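Local coordinates for protein putative Nitroreductase (Desulfovibrio desulfuricans subsp. desulfuricans str. G20, PDB 3E39) that binds flavin mononucleotide between the two subunits of its dimer and probably acts as an FMN-dependent oxidoreductase of the nitroreductase family, at residues Glu29-Arg32 and Leu33-Ala37; Val84-Arg88 and Glu89-Asn93; Asn127-Ala130 and Thr131-Ala135. All coordinates share one frame; numbering follows the deposited sequence.

Contact 1: residues Glu29-Arg32 and Leu33-Ala37; sequences EAVR and LILEA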
loop_
_atom_site.group_PDB
_atom_site.type_symbol
_atom_site.label_atom_id
_atom_site.label_comp_id
_atom_site.label_asym_id
_atom_site.label_seq_id
_atom_site.Cartn_x
_atom_site.Cartn_y
_atom_site.Cartn_z
ATOM N N GLU A 29 3.834 -15.396 -17.012
ATOM C CA GLU A 29 3.557 -15.926 -15.674
ATOM C C GLU A 29 3.975 -14.941 -14.591
ATOM O O GLU A 29 3.208 -14.727 -13.624
ATOM C CB GLU A 29 4.196 -17.298 -15.462
ATOM C CG GLU A 29 3.880 -17.956 -14.098
ATOM C CD GLU A 29 2.377 -18.151 -13.815
ATOM O OE1 GLU A 29 1.518 -17.976 -14.710
ATOM O OE2 GLU A 29 2.045 -18.502 -12.667
ATOM N N ALA A 30 5.159 -14.327 -14.753
ATOM C CA ALA A 30 5.599 -13.278 -13.815
ATOM C C ALA A 30 4.558 -12.130 -13.796
ATOM O O ALA A 30 4.141 -11.681 -12.707
ATOM C CB ALA A 30 6.981 -12.750 -14.151
ATOM N N VAL A 31 4.131 -11.677 -14.969
ATOM C CA VAL A 31 3.159 -10.573 -15.025
ATOM C C VAL A 31 1.856 -10.993 -14.325
ATOM O O VAL A 31 1.256 -10.213 -13.539
ATOM C CB VAL A 31 2.891 -10.083 -16.471
ATOM C CG1 VAL A 31 1.747 -9.057 -16.486
ATOM C CG2 VAL A 31 4.220 -9.511 -17.073
ATOM N N ARG A 32 1.423 -12.221 -14.595
ATOM C CA ARG A 32 0.205 -12.748 -13.966
ATOM C C ARG A 32 0.331 -12.777 -12.440
ATOM O O ARG A 32 -0.592 -12.348 -11.721
ATOM C CB ARG A 32 -0.120 -14.158 -14.493
ATOM C CG ARG A 32 -1.532 -14.578 -14.119
ATOM C CD ARG A 32 -1.795 -16.053 -14.431
ATOM N NE ARG A 32 -1.027 -16.928 -13.543
ATOM C CZ ARG A 32 -1.376 -17.235 -12.289
ATOM N NH1 ARG A 32 -2.481 -16.744 -11.744
ATOM N NH2 ARG A 32 -0.600 -18.042 -11.569
ATOM N N LEU A 33 1.451 -13.284 -11.933
ATOM C CA LEU A 33 1.677 -13.335 -10.486
ATOM C C LEU A 33 1.689 -11.929 -9.864
ATOM O O LEU A 33 1.158 -11.738 -8.751
ATOM C CB LEU A 33 2.960 -14.069 -10.123
ATOM C CG LEU A 33 2.923 -15.564 -10.412
ATOM C CD1 LEU A 33 4.311 -16.153 -10.253
ATOM C CD2 LEU A 33 1.879 -16.274 -9.495
ATOM N N ILE A 34 2.268 -10.960 -10.583
ATOM C CA ILE A 34 2.308 -9.586 -10.106
ATOM C C ILE A 34 0.877 -9.025 -10.032
ATOM O O ILE A 34 0.461 -8.442 -9.036
ATOM C CB ILE A 34 3.234 -8.704 -10.960
ATOM C CG1 ILE A 34 4.704 -9.103 -10.733
ATOM C CG2 ILE A 34 3.070 -7.233 -10.591
ATOM C CD1 ILE A 34 5.694 -8.557 -11.793
ATOM N N LEU A 35 0.112 -9.232 -11.086
ATOM C CA LEU A 35 -1.264 -8.735 -11.125
ATOM C C LEU A 35 -2.107 -9.396 -10.019
ATOM O O LEU A 35 -2.901 -8.723 -9.365
ATOM C CB LEU A 35 -1.878 -8.983 -12.496
ATOM C CG LEU A 35 -1.360 -8.136 -13.660
ATOM C CD1 LEU A 35 -1.937 -8.724 -14.964
ATOM C CD2 LEU A 35 -1.729 -6.706 -13.497
ATOM N N GLU A 36 -1.907 -10.700 -9.801
ATOM C CA GLU A 36 -2.638 -11.439 -8.724
ATOM C C GLU A 36 -2.353 -10.846 -7.351
ATOM O O GLU A 36 -3.241 -10.782 -6.491
ATOM C CB GLU A 36 -2.263 -12.937 -8.726
ATOM C CG GLU A 36 -2.949 -13.745 -9.837
ATOM C CD GLU A 36 -4.434 -13.896 -9.628
ATOM O OE1 GLU A 36 -4.895 -13.941 -8.462
ATOM O OE2 GLU A 36 -5.159 -14.005 -10.630
ATOM N N ALA A 37 -1.108 -10.427 -7.137
ATOM C CA ALA A 37 -0.723 -9.734 -5.885
ATOM C C ALA A 37 -1.527 -8.433 -5.778
ATOM O O ALA A 37 -2.067 -8.081 -4.728
ATOM C CB ALA A 37 0.776 -9.433 -5.866
HETATM O O HOH W 1 -4.847 -15.432 -12.960
#
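The guanidinium of R32 has E36 and L33 as neighbours across the contact: CG of E36 and CD2 of L33 both approach it obliquely, meeting neither face nor edge squarely. Its edges carry the polar work. At one, in the plane, sits the carboxylate of E29, gripped side-on by two nitrogens, one to each oxygen; NE of R32 reaches OE1 of E29 at 3.0 Å, almost straight at 175°, and NH2 of R32 reaches OE2 of E29 at 2.9 Å. Both oxygens are met on their syn side, somewhat out of the carboxylate plane. A water also lies in the guanidinium plane, accepting from NH1 of R32 and donating to OE2 of E36. The direct approach of NH1 of R32 to OE2 of E36 is a long salt bridge of 4.0 Å, with the two flat groups turned 44° from each other; the water bridges the pair by hydrogen bonds.

Two acids three and four residues from one arginine make an i, i+3 and i, i+4 salt-bridge network along helix 28-39. R32 has CG anti to its N (chi1 -166°) and bends at chi3, which turns the guanidinium back along the helix surface to E29. The paired ends of E29 and R32 lie over L33, whose CG comes 3.8 Å from OE2 of E29.

Beneath, the i to i+4 ladder runs from L33 N to E29 O through E36 N to R32 O. The inner face is aliphatic, as suits a helix laid on a sheet: CG1 of V31 meets CD1 of L35 at 4.0 Å, the two side chains pointing the same way. They rest on strand 50-56, while I34 packs against helix 94-114. F174 of the second subunit packs on R32, and L165 of that subunit packs on L35 and E36.

Contact 2: residues Val84-Arg88 and Glu89-Asn93; sequences VFLDR and EAMYN. With FMN (flavin mononucleotide), chain G; ACT (acetate ion), chain C.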
loop_
_atom_site.group_PDB
_atom_site.type_symbol
_atom_site.label_atom_id
_atom_site.label_comp_id
_atom_site.label_asym_id
_atom_site.label_seq_id
_atom_site.Cartn_x
_atom_site.Cartn_y
_atom_site.Cartn_z
ATOM N N VAL A 84 -2.193 1.341 -13.490
ATOM C CA VAL A 84 -3.167 1.132 -12.432
ATOM C C VAL A 84 -4.188 2.269 -12.415
ATOM O O VAL A 84 -3.825 3.447 -12.440
ATOM C CB VAL A 84 -2.448 1.075 -11.079
ATOM C CG1 VAL A 84 -3.419 0.680 -9.948
ATOM C CG2 VAL A 84 -1.250 0.110 -11.177
ATOM N N PHE A 85 -5.467 1.903 -12.320
ATOM C CA PHE A 85 -6.554 2.863 -12.316
ATOM C C PHE A 85 -7.574 2.509 -11.236
ATOM O O PHE A 85 -7.595 1.398 -10.685
ATOM C CB PHE A 85 -7.357 2.831 -13.635
ATOM C CG PHE A 85 -6.525 2.953 -14.867
ATOM C CD1 PHE A 85 -5.908 1.831 -15.401
ATOM C CD2 PHE A 85 -6.373 4.175 -15.511
ATOM C CE1 PHE A 85 -5.125 1.927 -16.520
ATOM C CE2 PHE A 85 -5.590 4.268 -16.644
ATOM C CZ PHE A 85 -4.971 3.154 -17.148
ATOM N N LEU A 86 -8.383 3.492 -10.882
ATOM C CA LEU A 86 -9.584 3.227 -10.118
ATOM C C LEU A 86 -10.751 3.395 -11.087
ATOM O O LEU A 86 -10.791 4.329 -11.905
ATOM C CB LEU A 86 -9.796 4.179 -8.945
ATOM C CG LEU A 86 -8.802 4.088 -7.799
ATOM C CD1 LEU A 86 -8.913 5.253 -6.880
ATOM C CD2 LEU A 86 -9.021 2.776 -7.055
ATOM N N ASP A 87 -11.682 2.462 -11.000
ATOM C CA ASP A 87 -12.944 2.541 -11.736
ATOM C C ASP A 87 -13.817 3.516 -10.955
ATOM O O ASP A 87 -14.207 3.264 -9.812
ATOM C CB ASP A 87 -13.574 1.163 -11.818
ATOM C CG ASP A 87 -14.928 1.163 -12.533
ATOM O OD1 ASP A 87 -15.625 2.185 -12.562
ATOM O OD2 ASP A 87 -15.321 0.104 -13.018
ATOM N N ARG A 88 -14.135 4.642 -11.563
ATOM C CA ARG A 88 -14.937 5.670 -10.888
ATOM C C ARG A 88 -16.307 5.190 -10.432
ATOM O O ARG A 88 -16.827 5.710 -9.446
ATOM C CB ARG A 88 -15.071 6.925 -11.754
ATOM C CG ARG A 88 -13.727 7.609 -11.986
ATOM C CD ARG A 88 -13.844 8.916 -12.775
ATOM N NE ARG A 88 -12.537 9.490 -13.083
ATOM C CZ ARG A 88 -11.822 10.260 -12.260
ATOM N NH1 ARG A 88 -12.255 10.554 -11.042
ATOM N NH2 ARG A 88 -10.640 10.695 -12.643
ATOM N N GLU A 89 -16.880 4.205 -11.125
ATOM C CA GLU A 89 -18.180 3.658 -10.714
ATOM C C GLU A 89 -18.102 2.819 -9.445
ATOM O O GLU A 89 -19.055 2.769 -8.682
ATOM C CB GLU A 89 -18.809 2.838 -11.849
ATOM C CG GLU A 89 -19.289 3.713 -12.977
ATOM C CD GLU A 89 -20.297 4.744 -12.474
ATOM O OE1 GLU A 89 -21.276 4.317 -11.806
ATOM O OE2 GLU A 89 -20.093 5.962 -12.712
ATOM N N ALA A 90 -16.957 2.193 -9.213
ATOM C CA ALA A 90 -16.750 1.353 -8.052
ATOM C C ALA A 90 -16.222 2.095 -6.809
ATOM O O ALA A 90 -16.038 1.475 -5.764
ATOM C CB ALA A 90 -15.786 0.247 -8.430
HETATM N N MSE A 91 -15.937 3.392 -6.909
HETATM C CA MSE A 91 -15.378 4.116 -5.757
HETATM C C MSE A 91 -16.413 4.453 -4.694
HETATM O O MSE A 91 -17.569 4.730 -5.035
HETATM C CB MSE A 91 -14.707 5.419 -6.194
HETATM C CG MSE A 91 -13.521 5.214 -7.067
HETATM SE SE MSE A 91 -12.696 6.855 -7.699
HETATM C CE MSE A 91 -11.893 7.310 -6.323
ATOM N N TYR A 92 -16.008 4.438 -3.420
ATOM C CA TYR A 92 -16.920 4.857 -2.328
ATOM C C TYR A 92 -16.405 6.043 -1.525
ATOM O O TYR A 92 -17.157 6.706 -0.785
ATOM C CB TYR A 92 -17.216 3.700 -1.373
ATOM C CG TYR A 92 -16.148 3.441 -0.306
ATOM C CD1 TYR A 92 -14.895 2.937 -0.648
ATOM C CD2 TYR A 92 -16.402 3.668 1.047
ATOM C CE1 TYR A 92 -13.908 2.690 0.323
ATOM C CE2 TYR A 92 -15.425 3.396 2.028
ATOM C CZ TYR A 92 -14.189 2.892 1.652
ATOM O OH TYR A 92 -13.207 2.633 2.598
ATOM N N ASN A 93 -15.104 6.300 -1.666
ATOM C CA ASN A 93 -14.450 7.353 -0.940
ATOM C C ASN A 93 -13.132 7.619 -1.610
ATOM O O ASN A 93 -12.299 6.736 -1.674
ATOM C CB ASN A 93 -14.247 6.926 0.514
ATOM C CG ASN A 93 -13.621 8.027 1.376
ATOM O OD1 ASN A 93 -12.427 8.283 1.315
ATOM N ND2 ASN A 93 -14.451 8.680 2.208
HETATM N N1 FMN G . -12.795 -3.491 7.764
HETATM C C2 FMN G . -13.584 -3.223 8.857
HETATM O O2 FMN G . -13.978 -4.156 9.513
HETATM N N3 FMN G . -13.900 -1.938 9.241
HETATM C C4 FMN G . -13.440 -0.849 8.551
HETATM O O4 FMN G . -13.482 0.258 9.090
HETATM C C4A FMN G . -12.656 -1.083 7.438
HETATM N N5 FMN G . -12.177 -0.025 6.721
HETATM C C5A FMN G . -11.363 -0.261 5.634
HETATM C C6 FMN G . -10.916 0.832 4.919
HETATM C C7 FMN G . -10.079 0.643 3.819
HETATM C C7M FMN G . -9.624 1.816 2.994
HETATM C C8 FMN G . -9.702 -0.636 3.415
HETATM C C8M FMN G . -8.611 -0.838 2.376
HETATM C C9 FMN G . -10.180 -1.725 4.115
HETATM C C9A FMN G . -11.029 -1.556 5.229
HETATM N N10 FMN G . -11.515 -2.643 5.980
HETATM C C10 FMN G . -12.314 -2.404 7.056
HETATM C "C1'" FMN G . -11.158 -4.066 5.657
HETATM C "C2'" FMN G . -11.897 -4.525 4.396
HETATM O "O2'" FMN G . -13.259 -4.747 4.688
HETATM C "C3'" FMN G . -11.199 -5.748 3.813
HETATM O "O3'" FMN G . -9.909 -5.453 3.381
HETATM C "C4'" FMN G . -11.982 -6.370 2.647
HETATM O "O4'" FMN G . -13.249 -6.821 3.106
HETATM C "C5'" FMN G . -11.257 -7.571 2.070
HETATM O "O5'" FMN G . -10.972 -8.532 3.082
HETATM P P FMN G . -9.478 -9.016 3.333
HETATM O O1P FMN G . -9.535 -10.229 4.230
HETATM O O2P FMN G . -8.746 -7.841 3.957
HETATM O O3P FMN G . -8.833 -9.380 2.028
HETATM C C ACT C . -15.288 2.498 5.590
HETATM O O ACT C . -14.148 2.847 5.242
HETATM O OXT ACT C . -16.056 3.406 5.942
HETATM C CH3 ACT C . -15.699 1.052 5.589
HETATM O O HOH W 2 -18.908 6.014 -6.940
HETATM O O HOH W 3 -19.087 7.909 -10.489
#
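A chi1 of D87 near 180° (178°) carries the carboxylate forward over the turn, and OD1 of D87 accepts from N of E89 at 2.8 Å. M91, a selenomethionine, is extended through chi2 and then bends at chi3 (77°), which brings CE of M91 to CD1 of L86 at 3.7 Å; the two side chains cross at about a right angle. The long, flexible, apolar chain of methionine, here labelled with selenium, suits this position, reaching from the loop back to the buried end of the strand.

A side-chain oxygen of an aspartate accepting from the backbone N-H two residues on makes an Asx turn, here where strand 80-87 leaves the sheet. OD1 of D87 is met on its anti side, 27° out of the carboxylate plane. N of A90 bonds to O of D87, 3.0 Å away, across the same turn. The small methyl of A90 fits beside CB of D87 at 4.1 Å. A buried carboxylate needs partners, and D87 has further ones in salt bridges to R142 and R51. On the outer side a water donates to OE2 of E89 at 3.1 Å.

Beyond the turn Y92 belongs to the FMN pocket. OH of Y92 donates to O of an acetate ion, 2.8 Å away near the ring plane; the acetate, probably from the crystallisation liquor, is also held by K96. The same OH of Y92 lies 3.7 Å from C7M of the flavin, and CB of N93 covers one ring face. N93 then caps helix 94-114, its OD1 accepting from K96 N.

Contact 3: residues Asn127-Ala130 and Thr131-Ala135; sequences NQAA and TLLPA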
loop_
_atom_site.group_PDB
_atom_site.type_symbol
_atom_site.label_atom_id
_atom_site.label_comp_id
_atom_site.label_asym_id
_atom_site.label_seq_id
_atom_site.Cartn_x
_atom_site.Cartn_y
_atom_site.Cartn_z
ATOM N N ASN A 127 0.059 12.987 -13.678
ATOM C CA ASN A 127 -0.215 14.426 -13.833
ATOM C C ASN A 127 -0.733 14.745 -15.245
ATOM O O ASN A 127 -1.398 15.763 -15.443
ATOM C CB ASN A 127 1.041 15.263 -13.644
ATOM C CG ASN A 127 1.704 15.074 -12.317
ATOM O OD1 ASN A 127 1.137 14.500 -11.384
ATOM N ND2 ASN A 127 2.931 15.590 -12.208
ATOM N N GLN A 128 -0.370 13.909 -16.215
ATOM C CA GLN A 128 -0.810 14.058 -17.605
ATOM C C GLN A 128 -2.022 13.203 -17.984
ATOM O O GLN A 128 -2.309 13.008 -19.164
ATOM C CB GLN A 128 0.368 13.737 -18.536
ATOM C CG GLN A 128 1.519 14.732 -18.523
ATOM C CD GLN A 128 2.352 14.756 -17.228
ATOM O OE1 GLN A 128 2.340 15.750 -16.490
ATOM N NE2 GLN A 128 3.070 13.649 -16.949
ATOM N N ALA A 129 -2.768 12.725 -16.997
ATOM C CA ALA A 129 -3.918 11.858 -17.266
ATOM C C ALA A 129 -4.919 12.382 -18.295
ATOM O O ALA A 129 -5.409 11.626 -19.111
ATOM C CB ALA A 129 -4.682 11.567 -15.939
ATOM N N ALA A 130 -5.259 13.663 -18.226
ATOM C CA ALA A 130 -6.309 14.245 -19.099
ATOM C C ALA A 130 -6.046 14.080 -20.601
ATOM O O ALA A 130 -6.968 13.901 -21.382
ATOM C CB ALA A 130 -6.504 15.762 -18.752
ATOM N N THR A 131 -4.780 14.145 -20.967
ATOM C CA THR A 131 -4.336 14.005 -22.350
ATOM C C THR A 131 -3.888 12.579 -22.620
ATOM O O THR A 131 -4.201 12.011 -23.667
ATOM C CB THR A 131 -3.221 15.028 -22.673
ATOM O OG1 THR A 131 -2.114 14.881 -21.772
ATOM C CG2 THR A 131 -3.771 16.449 -22.551
ATOM N N LEU A 132 -3.188 11.968 -21.670
ATOM C CA LEU A 132 -2.729 10.598 -21.873
ATOM C C LEU A 132 -3.844 9.546 -22.021
ATOM O O LEU A 132 -3.770 8.707 -22.908
ATOM C CB LEU A 132 -1.745 10.203 -20.750
ATOM C CG LEU A 132 -1.184 8.774 -20.724
ATOM C CD1 LEU A 132 -0.431 8.405 -22.017
ATOM C CD2 LEU A 132 -0.296 8.638 -19.487
ATOM N N LEU A 133 -4.871 9.577 -21.177
ATOM C CA LEU A 133 -5.907 8.546 -21.240
ATOM C C LEU A 133 -6.622 8.498 -22.591
ATOM O O LEU A 133 -6.713 7.423 -23.196
ATOM C CB LEU A 133 -6.871 8.643 -20.045
ATOM C CG LEU A 133 -6.485 7.735 -18.857
ATOM C CD1 LEU A 133 -5.043 8.017 -18.336
ATOM C CD2 LEU A 133 -7.522 7.800 -17.707
ATOM N N PRO A 134 -7.133 9.644 -23.062
ATOM C CA PRO A 134 -7.754 9.628 -24.401
ATOM C C PRO A 134 -6.788 9.103 -25.497
ATOM O O PRO A 134 -7.245 8.393 -26.417
ATOM C CB PRO A 134 -8.113 11.101 -24.631
ATOM C CG PRO A 134 -8.288 11.663 -23.280
ATOM C CD PRO A 134 -7.257 10.965 -22.425
ATOM N N ALA A 135 -5.479 9.381 -25.369
ATOM C CA ALA A 135 -4.478 8.905 -26.337
ATOM C C ALA A 135 -4.355 7.375 -26.327
ATOM O O ALA A 135 -3.916 6.770 -27.315
ATOM C CB ALA A 135 -3.108 9.562 -26.098
#
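Q128 and T131 meet at the backbone oxygen of Q128, which accepts two N-H groups of the following turn. N of L132 lies 2.9 Å from O of Q128, with an N-H...O angle of 167°. N of T131 reaches the same O of Q128 at 3.3 Å, but from above the carbonyl plane. OG1 of T131 also stands 3.2 Å from O of Q128. The chi1 of T131 (57°) sets OG1 between the backbone N and the carbonyl carbon and turns it toward O of Q128.

At the next residue, N of L133 bonds to O of A129 at 3.0 Å, and CD1 of L133 lies 4.3 Å from CB of A129. The small methyl of A129 fits against F145 of strand 143-152.

This is the start of the short helix 129-135, with Q128 at the N-cap position. P134 has no N-H to give, so the ladder is interrupted and the helix kinks there; instead of a donor, CD of P134 faces O of A130 at 3.1 Å.

Farther out, the amide of Q128 leads away from the helix, and its NE2 bonds to O of H68, tying the residue at the N-cap position to the loop that carries H68. The leucines suit the buried side: L132 and L133 both pack on F145 as well, and L132 also touches I64 and L65 of helix 61-66. N127, just before Q128, accepts through OD1 from NZ of K96 of the second subunit.

How the contacts relate
All three contacts are local and partly buried, yet their chemistry differs. Contact 1 lies mid-helix: its outer side is charged and its inner side aliphatic, against the sheet. Contact 2 sits at a strand end, where a buried carboxylate organises a turn that leads to a flavin-pocket tyrosine. Contact 3 opens a short helix, relying on backbone bonds, interrupted at a proline, rather than on ion pairs. Contacts 2 and 3 touch, CE2 of F85 lying 4.1 Å from CD1 of L133, whereas contact 1 stays about 7 Å from contact 2 and about 16 Å from contact 3 at the nearest atoms. Each has residues reached by the second subunit.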